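Local coordinates for protein DyP (Bjerkandera adusta, PDB 3VXJ) that probably uses a heme b cofactor to oxidise phenols and dyes with hydrogen peroxide, as dye-decolorizing peroxidases do, at residues Q360-I363 with G364-F367; G366-F369 with Q370-W374. All coordinates share one frame; numbering follows the deposited sequence.

Contact 1 (Q360-I363 with G364-F367); sequences QSII and GNGF. With HEM (protoporphyrin IX containing Fe), chain B.
The amide oxygen of Gln360 receives the first helical N-H that follows the turn: Phe367 N donates to OE1 at 2.9 Å with a nearly straight N-H...O angle of 170°, approaching from above the carbonyl plane of the amide. The side chain gets there with CG between the backbone N and the carbonyl carbon (chi1 56°), and a second bend at chi2 curls the amide over Gly366, whose CA is 3.6 Å from OE1. Glycine suits this N-cap position: a CB would run into that oxygen, and with phi and psi both strongly negative the backbone lies where residues with a CB seldom go. The amide's NE2 makes weak bonds to the carbonyls of Phe217 and Glu358.

Backbone bonds close the turn. Asn365 N donates to Ile362 O at 3.0 Å, Gly366 N reaches the same oxygen only weakly, and its better bond goes to Ile363 O. This loop carries the chain from strand 353-360 into helix 367-375 within the C-terminal ferredoxin-like half of the peroxidase, and Gln360, the last residue of the strand, thus holds the start of the helix with its side chain.

Ile362 and Asn365 lie side by side and point the same way. The Asn365 amide rests against the isoleucine branches, with ND2 3.5 Å from Ile362 CD1 and CG 3.7 Å from Ile362 CG2. Phe367 swings clear of the turn, CG anti to its own N (chi1 167°), and brings CD1 3.6 Å from vinyl carbon CBC of the heme, with CE1 a little farther off; Tyr427 of strand 420-430 touches both Phe367 and Ile363.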
loop_
_atom_site.group_PDB
_atom_site.type_symbol
_atom_site.label_atom_id
_atom_site.label_comp_id
_atom_site.label_asym_id
_atom_site.label_seq_id
_atom_site.Cartn_x
_atom_site.Cartn_y
_atom_site.Cartn_z
ATOM N N GLN A 360 0.733 -9.739 1.211
ATOM C CA GLN A 360 1.321 -10.779 0.356
ATOM C C GLN A 360 1.679 -11.956 1.249
ATOM O O GLN A 360 1.849 -11.795 2.457
ATOM C CB GLN A 360 2.587 -10.266 -0.349
ATOM C CG GLN A 360 3.655 -9.721 0.610
ATOM C CD GLN A 360 3.453 -8.250 0.941
ATOM O OE1 GLN A 360 3.550 -7.390 0.069
ATOM N NE2 GLN A 360 3.184 -7.949 2.215
ATOM N N SER A 361 1.800 -13.139 0.657
ATOM C CA SER A 361 2.237 -14.304 1.417
ATOM C C SER A 361 3.731 -14.260 1.749
ATOM O O SER A 361 4.142 -14.808 2.770
ATOM C CB SER A 361 1.908 -15.589 0.662
ATOM O OG SER A 361 2.628 -15.596 -0.559
ATOM N N ILE A 362 4.530 -13.632 0.883
ATOM C CA ILE A 362 5.986 -13.608 1.046
ATOM C C ILE A 362 6.393 -12.154 0.967
ATOM O O ILE A 362 6.325 -11.539 -0.100
ATOM C CB ILE A 362 6.713 -14.452 -0.034
ATOM C CG1 ILE A 362 6.309 -15.925 0.076
ATOM C CG2 ILE A 362 8.246 -14.314 0.091
ATOM C CD1 ILE A 362 6.623 -16.763 -1.170
ATOM N N ILE A 363 6.763 -11.589 2.116
ATOM C CA ILE A 363 7.119 -10.168 2.182
ATOM C C ILE A 363 8.186 -9.834 1.139
ATOM O O ILE A 363 8.086 -8.826 0.429
ATOM C CB ILE A 363 7.567 -9.764 3.606
ATOM C CG1 ILE A 363 6.376 -9.859 4.566
ATOM C CG2 ILE A 363 8.148 -8.342 3.615
ATOM C CD1 ILE A 363 6.742 -9.644 6.035
ATOM N N GLY A 364 9.181 -10.707 1.027
ATOM C CA GLY A 364 10.295 -10.507 0.106
ATOM C C GLY A 364 9.935 -10.495 -1.368
ATOM O O GLY A 364 10.715 -10.023 -2.187
ATOM N N ASN A 365 8.754 -11.010 -1.703
ATOM C CA ASN A 365 8.286 -11.064 -3.084
ATOM C C ASN A 365 7.289 -9.962 -3.439
ATOM O O ASN A 365 7.041 -9.723 -4.616
ATOM C CB ASN A 365 7.642 -12.422 -3.376
ATOM C CG ASN A 365 8.650 -13.526 -3.511
ATOM O OD1 ASN A 365 9.869 -13.287 -3.552
ATOM N ND2 ASN A 365 8.154 -14.746 -3.595
ATOM N N GLY A 366 6.698 -9.321 -2.436
ATOM C CA GLY A 366 5.668 -8.310 -2.675
ATOM C C GLY A 366 6.245 -6.937 -2.430
ATOM O O GLY A 366 7.102 -6.484 -3.184
ATOM N N PHE A 367 5.822 -6.309 -1.336
ATOM C CA PHE A 367 6.343 -5.020 -0.908
ATOM C C PHE A 367 7.858 -4.883 -1.077
ATOM O O PHE A 367 8.343 -3.912 -1.655
ATOM C CB PHE A 367 5.987 -4.786 0.562
ATOM C CG PHE A 367 6.745 -3.647 1.182
ATOM C CD1 PHE A 367 6.503 -2.327 0.784
ATOM C CD2 PHE A 367 7.767 -3.890 2.102
ATOM C CE1 PHE A 367 7.245 -1.273 1.329
ATOM C CE2 PHE A 367 8.492 -2.846 2.653
ATOM C CZ PHE A 367 8.243 -1.535 2.257
HETATM C CHA HEM B . -0.102 2.088 -7.551
HETATM C CHB HEM B . 0.491 6.137 -4.978
HETATM C CHC HEM B . 3.779 3.940 -2.193
HETATM C CHD HEM B . 3.180 -0.133 -4.727
HETATM C C1A HEM B . -0.202 3.382 -7.120
HETATM C C2A HEM B . -1.019 4.408 -7.729
HETATM C C3A HEM B . -0.842 5.535 -7.016
HETATM C C4A HEM B . 0.062 5.239 -5.928
HETATM C CMA HEM B . -1.494 6.909 -7.259
HETATM C CAA HEM B . -1.862 4.217 -9.010
HETATM C CBA HEM B . -3.288 3.711 -8.784
HETATM C CGA HEM B . -3.370 2.256 -8.387
HETATM O O1A HEM B . -3.111 1.358 -9.216
HETATM O O2A HEM B . -3.739 1.990 -7.209
HETATM C C1B HEM B . 1.423 5.898 -3.987
HETATM C C2B HEM B . 1.872 6.855 -2.999
HETATM C C3B HEM B . 2.784 6.242 -2.221
HETATM C C4B HEM B . 2.916 4.882 -2.697
HETATM C CMB HEM B . 1.371 8.314 -2.920
HETATM C CAB HEM B . 3.553 6.811 -1.010
HETATM C CBB HEM B . 3.091 7.838 -0.293
HETATM C C1C HEM B . 3.933 2.663 -2.670
HETATM C C2C HEM B . 4.888 1.686 -2.181
HETATM C C3C HEM B . 4.733 0.560 -2.894
HETATM C C4C HEM B . 3.670 0.798 -3.846
HETATM C CMC HEM B . 5.876 1.944 -1.027
HETATM C CAC HEM B . 5.491 -0.788 -2.770
HETATM C CBC HEM B . 6.800 -0.837 -2.487
HETATM C C1D HEM B . 2.200 0.082 -5.663
HETATM C C2D HEM B . 1.647 -0.960 -6.493
HETATM C C3D HEM B . 0.648 -0.274 -7.370
HETATM C C4D HEM B . 0.678 1.115 -6.987
HETATM C CMD HEM B . 1.983 -2.460 -6.535
HETATM C CAD HEM B . -0.188 -0.973 -8.452
HETATM C CBD HEM B . 0.689 -1.102 -9.694
HETATM C CGD HEM B . -0.026 -1.821 -10.806
HETATM O O1D HEM B . -0.049 -1.270 -11.939
HETATM O O2D HEM B . -0.563 -2.928 -10.577
HETATM N NA HEM B . 0.455 3.930 -6.047
HETATM N NB HEM B . 2.106 4.702 -3.800
HETATM N NC HEM B . 3.237 2.094 -3.710
HETATM N ND HEM B . 1.584 1.297 -5.955
HETATM FE FE HEM B . 1.900 3.031 -4.916
HETATM O O HOH W 1 0.389 2.490 -3.736
#

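Contact 2 (G366-F369 with Q370-W374); sequences GFRF and QQINW. With HEM (protoporphyrin IX containing Fe), chain B.
Phe369 meets two side chains of the next helical turn at once. Over one face of its ring lies the amide of Asn373, the two planes only 14° apart, with ND2 3.3 Å from Phe369 CE1; Asn373 CB adds a CH-pi contact to the same ring. The ring's edge is directed at the face of Trp374 in a T-shaped pair, the centroid of the Phe369 ring 5.0 Å from that of the five-membered ring of Trp374 and the planes at 89°, where Phe369 CD2 sits 3.6 Å from Trp374 CE2. With an alanine here, the Asn373 amide would probably lose the ring it stacks on, and the Trp374 indole one of its aromatic neighbours.

Gln370 lies against the carbonyl of Gly366, the N-cap residue: its N bonds to Gly366 O at 3.0 Å, and its CG packs on that oxygen. CG lies anti to the carbonyl carbon (chi1 -65°) and the chain then runs extended to the heme, bringing OE1 3.4 Å from CAC, while NE2 bonds to Phe325 O.

Arg368 extends from CG to NE, one guanidinium face on Ile372 CD1, and its NE forms a salt bridge with Asp97. This helix 367-375 widens into a pi-type turn at 370-374, where Trp374 N bonds only weakly to Phe369 O. Gln370, and Gln371, whose NE2 bonds to Ile394 O, set their amide oxygens in van der Waals contact with heme vinyl and methyl groups, and the NE2 bonds to backbone carbonyls probably fix how the amides are turned.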
loop_
_atom_site.group_PDB
_atom_site.type_symbol
_atom_site.label_atom_id
_atom_site.label_comp_id
_atom_site.label_asym_id
_atom_site.label_seq_id
_atom_site.Cartn_x
_atom_site.Cartn_y
_atom_site.Cartn_z
ATOM N N GLY A 366 6.698 -9.321 -2.436
ATOM C CA GLY A 366 5.668 -8.310 -2.675
ATOM C C GLY A 366 6.245 -6.937 -2.430
ATOM O O GLY A 366 7.102 -6.484 -3.184
ATOM N N PHE A 367 5.822 -6.309 -1.336
ATOM C CA PHE A 367 6.343 -5.020 -0.908
ATOM C C PHE A 367 7.858 -4.883 -1.077
ATOM O O PHE A 367 8.343 -3.912 -1.655
ATOM C CB PHE A 367 5.987 -4.786 0.562
ATOM C CG PHE A 367 6.745 -3.647 1.182
ATOM C CD1 PHE A 367 6.503 -2.327 0.784
ATOM C CD2 PHE A 367 7.767 -3.890 2.102
ATOM C CE1 PHE A 367 7.245 -1.273 1.329
ATOM C CE2 PHE A 367 8.492 -2.846 2.653
ATOM C CZ PHE A 367 8.243 -1.535 2.257
ATOM N N ARG A 368 8.606 -5.830 -0.522
ATOM C CA ARG A 368 10.045 -5.670 -0.446
ATOM C C ARG A 368 10.716 -5.764 -1.810
ATOM O O ARG A 368 11.693 -5.064 -2.081
ATOM C CB ARG A 368 10.623 -6.687 0.532
ATOM C CG ARG A 368 12.020 -6.386 0.982
ATOM C CD ARG A 368 12.374 -7.348 2.101
ATOM N NE ARG A 368 13.663 -7.050 2.710
ATOM C CZ ARG A 368 14.840 -7.443 2.229
ATOM N NH1 ARG A 368 14.909 -8.173 1.119
ATOM N NH2 ARG A 368 15.955 -7.111 2.870
ATOM N N PHE A 369 10.184 -6.641 -2.665
ATOM C CA PHE A 369 10.684 -6.806 -4.036
ATOM C C PHE A 369 10.400 -5.562 -4.870
ATOM O O PHE A 369 11.265 -5.086 -5.608
ATOM C CB PHE A 369 10.030 -8.028 -4.672
ATOM C CG PHE A 369 10.867 -8.701 -5.719
ATOM C CD1 PHE A 369 11.750 -9.714 -5.370
ATOM C CD2 PHE A 369 10.754 -8.344 -7.056
ATOM C CE1 PHE A 369 12.517 -10.354 -6.332
ATOM C CE2 PHE A 369 11.539 -8.975 -8.023
ATOM C CZ PHE A 369 12.411 -9.986 -7.652
ATOM N N GLN A 370 9.182 -5.045 -4.741
ATOM C CA GLN A 370 8.776 -3.810 -5.409
ATOM C C GLN A 370 9.644 -2.632 -4.985
ATOM O O GLN A 370 10.018 -1.798 -5.813
ATOM C CB GLN A 370 7.305 -3.538 -5.130
ATOM C CG GLN A 370 6.407 -4.591 -5.738
ATOM C CD GLN A 370 5.030 -4.601 -5.126
ATOM O OE1 GLN A 370 4.605 -3.632 -4.485
ATOM N NE2 GLN A 370 4.313 -5.703 -5.308
ATOM N N GLN A 371 9.995 -2.582 -3.701
ATOM C CA GLN A 371 10.801 -1.495 -3.162
ATOM C C GLN A 371 12.280 -1.605 -3.555
ATOM O O GLN A 371 12.864 -0.662 -4.106
ATOM C CB GLN A 371 10.684 -1.447 -1.637
ATOM C CG GLN A 371 11.414 -0.251 -1.010
ATOM C CD GLN A 371 10.782 1.074 -1.400
ATOM O OE1 GLN A 371 9.593 1.291 -1.160
ATOM N NE2 GLN A 371 11.557 1.942 -2.043
ATOM N N ILE A 372 12.891 -2.746 -3.231
ATOM C CA ILE A 372 14.336 -2.890 -3.357
ATOM C C ILE A 372 14.730 -3.274 -4.781
ATOM O O ILE A 372 15.461 -2.537 -5.455
ATOM C CB ILE A 372 14.889 -3.919 -2.369
ATOM C CG1 ILE A 372 14.620 -3.474 -0.923
ATOM C CG2 ILE A 372 16.394 -4.110 -2.587
ATOM C CD1 ILE A 372 15.088 -4.460 0.132
ATOM N N ASN A 373 14.254 -4.432 -5.232
ATOM C CA ASN A 373 14.680 -4.975 -6.514
ATOM C C ASN A 373 14.270 -4.112 -7.687
ATOM O O ASN A 373 14.939 -4.104 -8.715
ATOM C CB ASN A 373 14.120 -6.377 -6.725
ATOM C CG ASN A 373 14.551 -7.347 -5.649
ATOM O OD1 ASN A 373 14.299 -7.141 -4.463
ATOM N ND2 ASN A 373 15.198 -8.428 -6.064
ATOM N N TRP A 374 13.165 -3.394 -7.519
ATOM C CA TRP A 374 12.584 -2.638 -8.607
ATOM C C TRP A 374 12.707 -1.118 -8.436
ATOM O O TRP A 374 13.489 -0.487 -9.148
ATOM C CB TRP A 374 11.135 -3.080 -8.846
ATOM C CG TRP A 374 11.036 -4.484 -9.411
ATOM C CD1 TRP A 374 12.056 -5.245 -9.935
ATOM C CD2 TRP A 374 9.852 -5.270 -9.519
ATOM N NE1 TRP A 374 11.567 -6.453 -10.372
ATOM C CE2 TRP A 374 10.219 -6.498 -10.119
ATOM C CE3 TRP A 374 8.515 -5.062 -9.156
ATOM C CZ2 TRP A 374 9.299 -7.500 -10.383
ATOM C CZ3 TRP A 374 7.603 -6.063 -9.408
ATOM C CH2 TRP A 374 7.996 -7.272 -10.024
HETATM C CHA HEM B . -0.102 2.088 -7.551
HETATM C CHB HEM B . 0.491 6.137 -4.978
HETATM C CHC HEM B . 3.779 3.940 -2.193
HETATM C CHD HEM B . 3.180 -0.133 -4.727
HETATM C C1A HEM B . -0.202 3.382 -7.120
HETATM C C2A HEM B . -1.019 4.408 -7.729
HETATM C C3A HEM B . -0.842 5.535 -7.016
HETATM C C4A HEM B . 0.062 5.239 -5.928
HETATM C CMA HEM B . -1.494 6.909 -7.259
HETATM C CAA HEM B . -1.862 4.217 -9.010
HETATM C CBA HEM B . -3.288 3.711 -8.784
HETATM C CGA HEM B . -3.370 2.256 -8.387
HETATM O O1A HEM B . -3.111 1.358 -9.216
HETATM O O2A HEM B . -3.739 1.990 -7.209
HETATM C C1B HEM B . 1.423 5.898 -3.987
HETATM C C2B HEM B . 1.872 6.855 -2.999
HETATM C C3B HEM B . 2.784 6.242 -2.221
HETATM C C4B HEM B . 2.916 4.882 -2.697
HETATM C CMB HEM B . 1.371 8.314 -2.920
HETATM C CAB HEM B . 3.553 6.811 -1.010
HETATM C CBB HEM B . 3.091 7.838 -0.293
HETATM C C1C HEM B . 3.933 2.663 -2.670
HETATM C C2C HEM B . 4.888 1.686 -2.181
HETATM C C3C HEM B . 4.733 0.560 -2.894
HETATM C C4C HEM B . 3.670 0.798 -3.846
HETATM C CMC HEM B . 5.876 1.944 -1.027
HETATM C CAC HEM B . 5.491 -0.788 -2.770
HETATM C CBC HEM B . 6.800 -0.837 -2.487
HETATM C C1D HEM B . 2.200 0.082 -5.663
HETATM C C2D HEM B . 1.647 -0.960 -6.493
HETATM C C3D HEM B . 0.648 -0.274 -7.370
HETATM C C4D HEM B . 0.678 1.115 -6.987
HETATM C CMD HEM B . 1.983 -2.460 -6.535
HETATM C CAD HEM B . -0.188 -0.973 -8.452
HETATM C CBD HEM B . 0.689 -1.102 -9.694
HETATM C CGD HEM B . -0.026 -1.821 -10.806
HETATM O O1D HEM B . -0.049 -1.270 -11.939
HETATM O O2D HEM B . -0.563 -2.928 -10.577
HETATM N NA HEM B . 0.455 3.930 -6.047
HETATM N NB HEM B . 2.106 4.702 -3.800
HETATM N NC HEM B . 3.237 2.094 -3.710
HETATM N ND HEM B . 1.584 1.297 -5.955
HETATM FE FE HEM B . 1.900 3.031 -4.916
HETATM O O HOH W 1 0.389 2.490 -3.736
#

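Contact 1 comes first along the chain, and contact 2 begins on the last two residues of contact 1, Gly366 and Phe367; their centres are about 8 Å apart. Together they trace one passage, from the end of strand 353-360, an inner strand of the four-stranded antiparallel sheet in the C-terminal half, through the turn and into helix 367-375. A probable hydrogen bond from Arg368 N to Ile363 O, 3.2 Å, and packing of Gly364 O on Phe369 CB join the turn to the first helical residues. Both contacts reach the heme, so the turn probably helps to place the pocket residues Phe367, Gln370 and Gln371 at the porphyrin edge.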